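PDB 5ZIG: cellobiose 2-epimerase from Spirochaeta thermophila DSM 6192, which probably catalyses the reversible epimerization of cellobiose to 4-O-beta-D-glucopyranosyl-D-mannose, as a member of the N-acylglucosamine 2-epimerase family. Local coordinates for residues W146-F149 with D150-D154. Sequence-based numbering, arbitrary orientation.
Sequences WETF and DLLED
Phe-149 turns its CG anti to the backbone N (chi1 175°), while Glu-153, one turn later in helix 139-156, keeps CG beside its own backbone N and bends again at chi2; together these torsions set the Glu-153 methylene over one face of the Phe-149 ring. The evidence for a CH-pi contact is direct: Glu-153 CG lies 3.9 Å from the Phe-149 ring centroid and 17° off the ring normal, displaced toward the rim, with Phe-149 CZ its nearest ring atom at 3.8 Å. The i to i+4 bond from Glu-153 N to Phe-149 O (2.9 Å) holds the pair one turn apart, the helix widening to a pi-type turn at 152-154. Leu-152 N likewise meets Thr-148 O at 2.9 Å in a nearly straight bond (171° at the hydrogen). Thr-148 and Leu-152 lie side by side, CG2 of the threonine 4.1 Å from CD1 of the leucine, both touching Asn-122 of helix 119-136. Near the CD2 corner of the ring, Asp-150 OD1 comes within 3.7 Å of Phe-149 CD2; it also forms a long, weak ion pair with Arg-212. Tyr-201 of helix 191-208 meets the Phe-149 ring edge-to-face. Replacing Phe-149 with an alanine would probably open a gap beside Tyr-201 and leave the Glu-153 methylene without its ring support, freer to turn. The chemistry is thus divided along one side chain: the aliphatic part of Glu-153 rests on an aromatic face, while one carboxylate oxygen, OE2, is hydrogen-bonded to the hydroxyls of Tyr-164 and Tyr-201, tying helix 139-156 to helix 191-208 in the family's (alpha/alpha)6 barrel.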
ATOM      1  N   TRP A 146      -5.331 -15.405  10.464  1.00 32.82           N
ATOM      2  CA  TRP A 146      -4.579 -15.827  11.647  1.00 31.89           C
ATOM      3  C   TRP A 146      -3.597 -16.940  11.318  1.00 31.80           C
ATOM      4  O   TRP A 146      -2.469 -16.957  11.835  1.00 26.65           O
ATOM      5  CB  TRP A 146      -5.543 -16.286  12.735  1.00 34.48           C
ATOM      6  CG  TRP A 146      -6.050 -15.190  13.599  1.00 34.74           C
ATOM      7  CD1 TRP A 146      -7.358 -14.895  13.867  1.00 35.80           C
ATOM      8  CD2 TRP A 146      -5.269 -14.228  14.317  1.00 36.46           C
ATOM      9  NE1 TRP A 146      -7.438 -13.815  14.717  1.00 25.37           N
ATOM     10  CE2 TRP A 146      -6.168 -13.386  15.003  1.00 31.33           C
ATOM     11  CE3 TRP A 146      -3.896 -13.996  14.448  1.00 36.09           C
ATOM     12  CZ2 TRP A 146      -5.739 -12.349  15.805  1.00 35.25           C
ATOM     13  CZ3 TRP A 146      -3.478 -12.965  15.247  1.00 31.63           C
ATOM     14  CH2 TRP A 146      -4.394 -12.154  15.913  1.00 36.95           C
ATOM     15  N   GLU A 147      -4.022 -17.890  10.476  1.00 28.69           N
ATOM     16  CA  GLU A 147      -3.113 -18.924   9.996  1.00 28.62           C
ATOM     17  C   GLU A 147      -1.918 -18.312   9.277  1.00 27.35           C
ATOM     18  O   GLU A 147      -0.775 -18.739   9.469  1.00 25.81           O
ATOM     19  CB  GLU A 147      -3.866 -19.874   9.059  1.00 36.47           C
ATOM     20  CG  GLU A 147      -3.115 -21.168   8.702  1.00 39.32           C
ATOM     21  CD  GLU A 147      -3.846 -22.003   7.663  1.00 34.40           C
ATOM     22  OE1 GLU A 147      -4.151 -21.500   6.557  1.00 34.91           O
ATOM     23  OE2 GLU A 147      -4.143 -23.169   7.963  1.00 34.65           O
ATOM     24  N   THR A 148      -2.159 -17.300   8.443  1.00 23.51           N
ATOM     25  CA  THR A 148      -1.077 -16.720   7.659  1.00 24.02           C
ATOM     26  C   THR A 148      -0.123 -15.916   8.544  1.00 19.75           C
ATOM     27  O   THR A 148       1.103 -16.044   8.416  1.00 23.48           O
ATOM     28  CB  THR A 148      -1.677 -15.849   6.536  1.00 20.58           C
ATOM     29  OG1 THR A 148      -2.760 -16.560   5.905  1.00 25.43           O
ATOM     30  CG2 THR A 148      -0.633 -15.495   5.498  1.00 19.81           C
ATOM     31  N   PHE A 149      -0.681 -15.067   9.425  1.00 21.94           N
ATOM     32  CA  PHE A 149       0.103 -14.428  10.493  1.00 29.48           C
ATOM     33  C   PHE A 149       1.006 -15.439  11.195  1.00 28.19           C
ATOM     34  O   PHE A 149       2.211 -15.215  11.359  1.00 28.28           O
ATOM     35  CB  PHE A 149      -0.852 -13.790  11.506  1.00 30.08           C
ATOM     36  CG  PHE A 149      -0.172 -13.188  12.725  1.00 30.17           C
ATOM     37  CD1 PHE A 149       0.470 -11.952  12.656  1.00 22.54           C
ATOM     38  CD2 PHE A 149      -0.160 -13.872  13.928  1.00 23.58           C
ATOM     39  CE1 PHE A 149       1.077 -11.387  13.786  1.00 23.79           C
ATOM     40  CE2 PHE A 149       0.458 -13.319  15.062  1.00 32.04           C
ATOM     41  CZ  PHE A 149       1.071 -12.070  14.987  1.00 26.63           C
ATOM     42  N   ASP A 150       0.438 -16.577  11.603  1.00 27.67           N
ATOM     43  CA  ASP A 150       1.245 -17.569  12.311  1.00 32.10           C
ATOM     44  C   ASP A 150       2.413 -18.034  11.459  1.00 30.30           C
ATOM     45  O   ASP A 150       3.508 -18.270  11.983  1.00 21.70           O
ATOM     46  CB  ASP A 150       0.378 -18.752  12.746  1.00 33.57           C
ATOM     47  CG  ASP A 150      -0.384 -18.460  14.021  1.00 40.14           C
ATOM     48  OD1 ASP A 150      -0.005 -17.485  14.708  1.00 42.94           O
ATOM     49  OD2 ASP A 150      -1.358 -19.183  14.333  1.00 34.42           O
ATOM     50  N   LEU A 151       2.214 -18.134  10.136  1.00 19.89           N
ATOM     51  CA  LEU A 151       3.310 -18.565   9.266  1.00 22.97           C
ATOM     52  C   LEU A 151       4.374 -17.489   9.166  1.00 30.12           C
ATOM     53  O   LEU A 151       5.579 -17.783   9.207  1.00 30.65           O
ATOM     54  CB  LEU A 151       2.789 -18.899   7.870  1.00 25.11           C
ATOM     55  CG  LEU A 151       2.055 -20.216   7.626  1.00 33.19           C
ATOM     56  CD1 LEU A 151       1.474 -20.196   6.219  1.00 28.63           C
ATOM     57  CD2 LEU A 151       2.988 -21.412   7.824  1.00 30.64           C
ATOM     58  N   LEU A 152       3.936 -16.239   8.961  1.00 27.24           N
ATOM     59  CA  LEU A 152       4.844 -15.103   8.938  1.00 25.92           C
ATOM     60  C   LEU A 152       5.713 -15.048  10.193  1.00 29.95           C
ATOM     61  O   LEU A 152       6.909 -14.738  10.118  1.00 26.68           O
ATOM     62  CB  LEU A 152       4.041 -13.810   8.779  1.00 23.00           C
ATOM     63  CG  LEU A 152       3.616 -13.338   7.387  1.00 38.13           C
ATOM     64  CD1 LEU A 152       3.272 -14.493   6.442  1.00 46.34           C
ATOM     65  CD2 LEU A 152       2.444 -12.372   7.494  1.00 35.81           C
ATOM     66  N   GLU A 153       5.129 -15.335  11.360  1.00 22.20           N
ATOM     67  CA  GLU A 153       5.918 -15.309  12.578  1.00 24.59           C
ATOM     68  C   GLU A 153       6.719 -16.600  12.722  1.00 30.94           C
ATOM     69  O   GLU A 153       7.926 -16.564  12.983  1.00 38.08           O
ATOM     70  CB  GLU A 153       5.012 -15.077  13.794  1.00 27.34           C
ATOM     71  CG  GLU A 153       4.226 -13.753  13.744  1.00 20.63           C
ATOM     72  CD  GLU A 153       5.128 -12.541  13.719  1.00 28.55           C
ATOM     73  OE1 GLU A 153       5.904 -12.338  14.684  1.00 27.34           O
ATOM     74  OE2 GLU A 153       5.064 -11.795  12.709  1.00 30.98           O
ATOM     75  N   ASP A 154       6.079 -17.747  12.497  1.00 29.06           N
ATOM     76  CA  ASP A 154       6.768 -19.005  12.790  1.00 26.82           C
ATOM     77  C   ASP A 154       7.836 -19.335  11.746  1.00 26.87           C
ATOM     78  O   ASP A 154       8.950 -19.738  12.105  1.00 26.95           O
ATOM     79  CB  ASP A 154       5.744 -20.138  12.935  1.00 39.46           C
ATOM     80  CG  ASP A 154       4.735 -19.884  14.079  1.00 51.56           C
ATOM     81  OD1 ASP A 154       3.637 -20.500  14.086  1.00 47.03           O
ATOM     82  OD2 ASP A 154       5.032 -19.045  14.962  1.00 52.38           O
TER